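Local coordinates for protein nitrate reductase (Ulva prolifera, PDB 5YLY) that carries FAD in the cytochrome b5 reductase domain of nitrate reductase, a key enzyme in the first step of nitrate assimilation, at residues A[63-68]-A[139-144]; A[67-72]-A[87-92]. One frame throughout, in Å; residues are numbered along the deposited sequence.

Interaction 1 (A[63-68]-A[139-144]); sequences GLPTGK and KGPIGH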
loop_
_atom_site.group_PDB
_atom_site.type_symbol
_atom_site.label_atom_id
_atom_site.label_comp_id
_atom_site.label_asym_id
_atom_site.label_seq_id
_atom_site.Cartn_x
_atom_site.Cartn_y
_atom_site.Cartn_z
ATOM N N GLY A 63 1.325 1.827 16.761
ATOM C CA GLY A 63 1.100 0.417 17.070
ATOM C C GLY A 63 0.575 -0.361 15.884
ATOM O O GLY A 63 -0.338 -1.182 16.032
ATOM N N LEU A 64 1.142 -0.091 14.703
ATOM C CA LEU A 64 0.765 -0.743 13.456
ATOM C C LEU A 64 1.945 -1.595 12.999
ATOM O O LEU A 64 2.917 -1.047 12.454
ATOM C CB LEU A 64 0.390 0.290 12.343
ATOM C CG LEU A 64 -0.128 -0.334 11.017
ATOM C CD1 LEU A 64 -1.446 -1.134 11.243
ATOM C CD2 LEU A 64 -0.356 0.754 9.947
ATOM N N PRO A 65 1.886 -2.927 13.173
ATOM C CA PRO A 65 2.991 -3.776 12.698
ATOM C C PRO A 65 3.106 -3.754 11.173
ATOM O O PRO A 65 2.115 -3.555 10.466
ATOM C CB PRO A 65 2.595 -5.182 13.196
ATOM C CG PRO A 65 1.628 -4.951 14.313
ATOM C CD PRO A 65 0.842 -3.741 13.823
ATOM N N THR A 66 4.336 -3.940 10.671
ATOM C CA THR A 66 4.605 -3.936 9.229
ATOM C C THR A 66 3.867 -5.102 8.599
ATOM O O THR A 66 4.048 -6.223 9.042
ATOM C CB THR A 66 6.109 -4.036 8.958
ATOM O OG1 THR A 66 6.786 -3.019 9.703
ATOM C CG2 THR A 66 6.425 -3.920 7.465
ATOM N N GLY A 67 3.083 -4.814 7.556
ATOM C CA GLY A 67 2.261 -5.819 6.879
ATOM C C GLY A 67 0.781 -5.690 7.213
ATOM O O GLY A 67 -0.071 -6.272 6.530
ATOM N N LYS A 68 0.464 -4.879 8.241
ATOM C CA LYS A 68 -0.898 -4.646 8.695
ATOM C C LYS A 68 -1.435 -3.249 8.303
ATOM O O LYS A 68 -0.673 -2.332 7.949
ATOM C CB LYS A 68 -1.019 -4.924 10.194
ATOM C CG LYS A 68 -0.555 -6.376 10.482
ATOM C CD LYS A 68 -1.074 -6.940 11.770
ATOM C CE LYS A 68 -0.560 -8.354 11.963
ATOM N NZ LYS A 68 -1.096 -8.937 13.213
ATOM N N LYS A 139 -9.877 1.608 13.630
ATOM C CA LYS A 139 -9.784 0.272 14.230
ATOM C C LYS A 139 -8.643 -0.516 13.595
ATOM O O LYS A 139 -8.561 -0.648 12.371
ATOM C CB LYS A 139 -11.128 -0.496 14.135
ATOM C CG LYS A 139 -11.051 -1.895 14.772
ATOM C CD LYS A 139 -12.413 -2.585 14.931
ATOM C CE LYS A 139 -13.074 -2.201 16.228
ATOM N NZ LYS A 139 -14.248 -3.067 16.526
ATOM N N GLY A 140 -7.796 -1.077 14.431
ATOM C CA GLY A 140 -6.677 -1.864 13.935
ATOM C C GLY A 140 -5.792 -2.339 15.057
ATOM O O GLY A 140 -6.065 -2.015 16.203
ATOM N N PRO A 141 -4.694 -3.056 14.759
ATOM C CA PRO A 141 -4.245 -3.460 13.414
ATOM C C PRO A 141 -5.065 -4.576 12.804
ATOM O O PRO A 141 -5.644 -5.400 13.519
ATOM C CB PRO A 141 -2.775 -3.881 13.625
ATOM C CG PRO A 141 -2.496 -3.783 15.115
ATOM C CD PRO A 141 -3.808 -3.577 15.813
ATOM N N ILE A 142 -5.124 -4.580 11.482
ATOM C CA ILE A 142 -5.833 -5.585 10.711
ATOM C C ILE A 142 -4.837 -6.286 9.813
ATOM O O ILE A 142 -4.047 -5.633 9.127
ATOM C CB ILE A 142 -6.961 -4.956 9.824
ATOM C CG1 ILE A 142 -7.822 -3.895 10.590
ATOM C CG2 ILE A 142 -7.826 -6.061 9.180
ATOM C CD1 ILE A 142 -8.719 -4.407 11.765
ATOM N N GLY A 143 -4.967 -7.608 9.723
ATOM C CA GLY A 143 -4.125 -8.323 8.783
ATOM C C GLY A 143 -3.501 -9.561 9.349
ATOM O O GLY A 143 -3.327 -9.669 10.557
ATOM N N HIS A 144 -3.148 -10.468 8.457
ATOM C CA HIS A 144 -2.609 -11.801 8.741
ATOM C C HIS A 144 -1.099 -11.886 8.483
ATOM O O HIS A 144 -0.447 -12.817 8.954
ATOM C CB HIS A 144 -3.356 -12.814 7.849
ATOM C CG HIS A 144 -3.345 -12.411 6.402
ATOM N ND1 HIS A 144 -2.376 -12.889 5.526
ATOM C CD2 HIS A 144 -4.122 -11.512 5.749
ATOM C CE1 HIS A 144 -2.612 -12.295 4.371
ATOM N NE2 HIS A 144 -3.653 -11.453 4.453
#

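Interaction 2 (A[67-72]-A[87-92]); sequences GKHMLI and MRAYTP. With FAD (flavin-adenine dinucleotide), chain C.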
loop_
_atom_site.group_PDB
_atom_site.type_symbol
_atom_site.label_atom_id
_atom_site.label_comp_id
_atom_site.label_asym_id
_atom_site.label_seq_id
_atom_site.Cartn_x
_atom_site.Cartn_y
_atom_site.Cartn_z
ATOM N N GLY A 67 3.083 -4.814 7.556
ATOM C CA GLY A 67 2.261 -5.819 6.879
ATOM C C GLY A 67 0.781 -5.690 7.213
ATOM O O GLY A 67 -0.071 -6.272 6.530
ATOM N N LYS A 68 0.464 -4.879 8.241
ATOM C CA LYS A 68 -0.898 -4.646 8.695
ATOM C C LYS A 68 -1.435 -3.249 8.303
ATOM O O LYS A 68 -0.673 -2.332 7.949
ATOM C CB LYS A 68 -1.019 -4.924 10.194
ATOM C CG LYS A 68 -0.555 -6.376 10.482
ATOM C CD LYS A 68 -1.074 -6.940 11.770
ATOM C CE LYS A 68 -0.560 -8.354 11.963
ATOM N NZ LYS A 68 -1.096 -8.937 13.213
ATOM N N HIS A 69 -2.769 -3.104 8.352
ATOM C CA HIS A 69 -3.438 -1.837 7.986
ATOM C C HIS A 69 -4.505 -1.491 9.048
ATOM O O HIS A 69 -4.603 -2.167 10.077
ATOM C CB HIS A 69 -4.071 -1.986 6.575
ATOM C CG HIS A 69 -5.166 -3.016 6.480
ATOM N ND1 HIS A 69 -4.902 -4.325 6.107
ATOM C CD2 HIS A 69 -6.507 -2.870 6.638
ATOM C CE1 HIS A 69 -6.078 -4.943 6.091
ATOM N NE2 HIS A 69 -7.073 -4.102 6.392
ATOM N N MET A 70 -5.313 -0.457 8.785
ATOM C CA MET A 70 -6.353 -0.006 9.716
ATOM C C MET A 70 -7.676 0.172 8.996
ATOM O O MET A 70 -7.691 0.359 7.780
ATOM C CB MET A 70 -5.955 1.349 10.345
ATOM C CG MET A 70 -5.752 2.449 9.327
ATOM S SD MET A 70 -5.111 4.075 9.878
ATOM C CE MET A 70 -4.038 3.589 11.158
ATOM N N LEU A 71 -8.770 0.165 9.746
ATOM C CA LEU A 71 -10.072 0.443 9.162
ATOM C C LEU A 71 -10.437 1.824 9.650
ATOM O O LEU A 71 -10.337 2.128 10.846
ATOM C CB LEU A 71 -11.124 -0.602 9.619
ATOM C CG LEU A 71 -10.788 -2.034 9.261
ATOM C CD1 LEU A 71 -11.855 -2.988 9.832
ATOM C CD2 LEU A 71 -10.659 -2.210 7.756
ATOM N N ILE A 72 -10.806 2.684 8.731
ATOM C CA ILE A 72 -11.165 4.045 9.101
ATOM C C ILE A 72 -12.631 4.237 8.784
ATOM O O ILE A 72 -13.076 3.826 7.711
ATOM C CB ILE A 72 -10.285 5.057 8.343
ATOM C CG1 ILE A 72 -8.788 4.843 8.735
ATOM C CG2 ILE A 72 -10.745 6.499 8.612
ATOM C CD1 ILE A 72 -7.829 5.496 7.944
ATOM N N MET A 87 -17.027 2.823 6.136
ATOM C CA MET A 87 -15.722 2.321 6.571
ATOM C C MET A 87 -14.921 1.798 5.378
ATOM O O MET A 87 -15.508 1.131 4.512
ATOM C CB MET A 87 -16.014 1.196 7.598
ATOM C CG MET A 87 -14.822 0.364 8.084
ATOM S SD MET A 87 -15.475 -1.243 8.689
ATOM C CE MET A 87 -15.504 -2.171 7.181
ATOM N N ARG A 88 -13.582 2.055 5.359
ATOM C CA ARG A 88 -12.673 1.547 4.331
ATOM C C ARG A 88 -11.327 1.250 4.974
ATOM O O ARG A 88 -10.980 1.882 5.983
ATOM C CB ARG A 88 -12.479 2.539 3.160
ATOM C CG ARG A 88 -13.736 2.875 2.357
ATOM C CD ARG A 88 -14.275 1.723 1.522
ATOM N NE ARG A 88 -15.404 2.152 0.691
ATOM C CZ ARG A 88 -16.697 2.046 1.010
ATOM N NH1 ARG A 88 -17.066 1.521 2.174
ATOM N NH2 ARG A 88 -17.627 2.478 0.174
ATOM N N ALA A 89 -10.566 0.327 4.370
ATOM C CA ALA A 89 -9.215 -0.020 4.796
ATOM C C ALA A 89 -8.200 0.995 4.253
ATOM O O ALA A 89 -8.331 1.426 3.119
ATOM C CB ALA A 89 -8.848 -1.398 4.278
ATOM N N TYR A 90 -7.183 1.354 5.053
ATOM C CA TYR A 90 -6.086 2.245 4.620
ATOM C C TYR A 90 -4.794 1.793 5.256
ATOM O O TYR A 90 -4.770 1.381 6.430
ATOM C CB TYR A 90 -6.322 3.739 4.956
ATOM C CG TYR A 90 -7.489 4.294 4.187
ATOM C CD1 TYR A 90 -7.342 4.713 2.858
ATOM C CD2 TYR A 90 -8.774 4.284 4.731
ATOM C CE1 TYR A 90 -8.443 5.109 2.101
ATOM C CE2 TYR A 90 -9.872 4.739 3.995
ATOM C CZ TYR A 90 -9.712 5.091 2.667
ATOM O OH TYR A 90 -10.831 5.428 1.941
ATOM N N THR A 91 -3.725 1.883 4.486
ATOM C CA THR A 91 -2.383 1.674 5.014
ATOM C C THR A 91 -1.766 3.058 5.017
ATOM O O THR A 91 -1.495 3.632 3.949
ATOM C CB THR A 91 -1.537 0.686 4.230
ATOM O OG1 THR A 91 -2.179 -0.581 4.220
ATOM C CG2 THR A 91 -0.124 0.523 4.857
ATOM N N PRO A 92 -1.508 3.628 6.202
ATOM C CA PRO A 92 -0.895 4.979 6.229
ATOM C C PRO A 92 0.488 4.976 5.600
ATOM O O PRO A 92 1.135 3.923 5.503
ATOM C CB PRO A 92 -0.719 5.261 7.734
ATOM C CG PRO A 92 -1.650 4.342 8.405
ATOM C CD PRO A 92 -1.772 3.112 7.559
HETATM P PA FAD C . -16.233 3.239 -3.326
HETATM O O1A FAD C . -17.500 3.960 -3.053
HETATM O O2A FAD C . -15.988 2.040 -2.440
HETATM O O5B FAD C . -16.212 2.845 -4.901
HETATM C C5B FAD C . -15.770 1.533 -5.312
HETATM C C4B FAD C . -14.790 1.644 -6.454
HETATM O O4B FAD C . -15.364 2.385 -7.555
HETATM C C3B FAD C . -13.493 2.380 -6.153
HETATM O O3B FAD C . -12.577 1.573 -5.416
HETATM C C2B FAD C . -12.996 2.727 -7.558
HETATM O O2B FAD C . -12.239 1.673 -8.140
HETATM C C1B FAD C . -14.312 2.943 -8.331
HETATM N N9A FAD C . -14.624 4.344 -8.622
HETATM C C8A FAD C . -15.615 5.100 -8.053
HETATM N N7A FAD C . -15.650 6.343 -8.474
HETATM C C5A FAD C . -14.601 6.413 -9.377
HETATM C C6A FAD C . -14.063 7.478 -10.131
HETATM N N6A FAD C . -14.405 8.757 -9.956
HETATM N N1A FAD C . -13.033 7.203 -10.965
HETATM C C2A FAD C . -12.547 5.955 -10.999
HETATM N N3A FAD C . -12.937 4.887 -10.295
HETATM C C4A FAD C . -13.972 5.183 -9.496
HETATM N N1 FAD C . -6.883 3.766 -0.822
HETATM C C2 FAD C . -6.168 4.935 -0.794
HETATM O O2 FAD C . -6.538 5.912 -1.462
HETATM N N3 FAD C . -5.013 5.022 -0.000
HETATM C C4 FAD C . -4.490 4.001 0.790
HETATM O O4 FAD C . -3.532 4.199 1.512
HETATM C C4X FAD C . -5.242 2.749 0.727
HETATM N N5 FAD C . -4.797 1.722 1.410
HETATM C C5X FAD C . -5.497 0.517 1.316
HETATM C C6 FAD C . -5.014 -0.598 2.015
HETATM C C7 FAD C . -5.678 -1.823 1.957
HETATM C C7M FAD C . -5.099 -3.000 2.702
HETATM C C8 FAD C . -6.860 -1.948 1.177
HETATM C C8M FAD C . -7.636 -3.250 1.129
HETATM C C9 FAD C . -7.328 -0.845 0.464
HETATM C C9A FAD C . -6.661 0.387 0.531
HETATM N N10 FAD C . -7.135 1.546 -0.161
HETATM C C10 FAD C . -6.440 2.737 -0.107
HETATM C "C1'" FAD C . -8.444 1.564 -0.839
HETATM C "C2'" FAD C . -9.583 2.005 0.082
HETATM O "O2'" FAD C . -9.902 0.976 1.021
HETATM C "C3'" FAD C . -10.851 2.384 -0.683
HETATM O "O3'" FAD C . -11.299 1.275 -1.454
HETATM C "C4'" FAD C . -10.714 3.639 -1.549
HETATM O "O4'" FAD C . -10.444 4.757 -0.703
HETATM C "C5'" FAD C . -11.943 3.935 -2.387
HETATM O "O5'" FAD C . -13.110 3.871 -1.539
HETATM P P FAD C . -14.386 4.817 -1.794
HETATM O O1P FAD C . -15.348 4.643 -0.682
HETATM O O2P FAD C . -13.944 6.225 -2.110
HETATM O O3P FAD C . -14.968 4.197 -3.136
HETATM O O HOH W 1 -0.811 -2.779 4.934
#

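Interaction 1 (A[63-68]-A[139-144])
The side chains of P65 and P141 cross at about a right angle, CD of P65 lying 3.6 Å from CG of P141 and equally near its CB. Around the same two atoms of P141, the carbonyl oxygen of G63 approaches CG at 3.5 Å, while L64 brings CD1 to 3.9 Å from CB. In L64, chi1 of -176° sets CG beside the carbonyl carbon, and CD1 branches from there to P141 CB, the two side chains running past each other in opposite senses. A cis peptide precedes P141, close to the end of strand 135-142. Opposite this strand end, residues P65 to K68 form a type II beta turn, closed by K68 N donating to P65 O at 3.1 Å, with G67 at the third position and its phi positive. The turn leads into strand 69-75 of the FAD-binding domain. K68 then runs its extended chain over the backbone that follows P141: CB sits 3.3 Å from I142 O, CD packs on P141 CB, and CE comes within 3.4 Å of G143 O. Having no side chain, G143 leaves room for K68 CG at this point. Q179 of helix 174-185 hydrogen-bonds G67 N and K68 O.

Interaction 2 (A[67-72]-A[87-92])
The beta hairpin of strands 69-75 and 85-90 pairs M70 with Y90 and I72 with R88, and its second strand presents the R-x-Y-T motif by which reductases of this superfamily hold FAD. Each of the two antiparallel pairs closes with two backbone hydrogen bonds, among them Y90 N to M70 O at 2.9 Å; the one from I72 N to R88 O is almost straight at 178°. Between them L71 and A89 form a non-hydrogen-bonded pair, CD2 of L71 touching A89 CB. On the face shared by I72 and Y90, the isoleucine tip meets the tyrosine at about a right angle, CD1 to CD2 3.6 Å. The hydroxyl of Y90 shares a hydrogen bond of 2.8 Å with FAD O4', while A89 O accepts one from the ribityl hydroxyl O2' at 2.7 Å. R88 NE reaches phosphate oxygens O1P and O2A through weak bonds, and NH1 donates to M87 O at 2.8 Å, tying the guanidinium back to its own strand. At the flavin, T91 N donates to N5 over 3.3 Å. The H69 ring, its CG in the crowded position between N and the carbonyl carbon (chi1 64°), takes flavin methyl C7M over one face, and its CD2 lies 3.6 Å from A89 CB. F123 and L127 of helix 122-129 and strand 101-107 cover Y90, helix 174-185 packs on T91, and strand 135-142 flanks strand 69-75.

In the fold
From the N terminus, the chain leaves strand 48-54, passes through the loop 63-68 and enters strand 69-75; both interactions start here and share G67 and K68. Interaction 2 closes first, a hairpin with 14 residues between its segments. Interaction 1 closes a much longer excursion of 70 residues, which encloses that hairpin and also holds strand 101-107 and helix 122-129. In the six-stranded antiparallel barrel of the FAD-binding domain, strand 69-75 lies between 85-90 and 135-142. Probable backbone hydrogen bonds from L71 N to K139 O and from I142 N to H69 O join the contacts, and L64 packs against P92. Together they link the loop before the hairpin, the FAD-binding strand 85-90 and the end of strand 135-142.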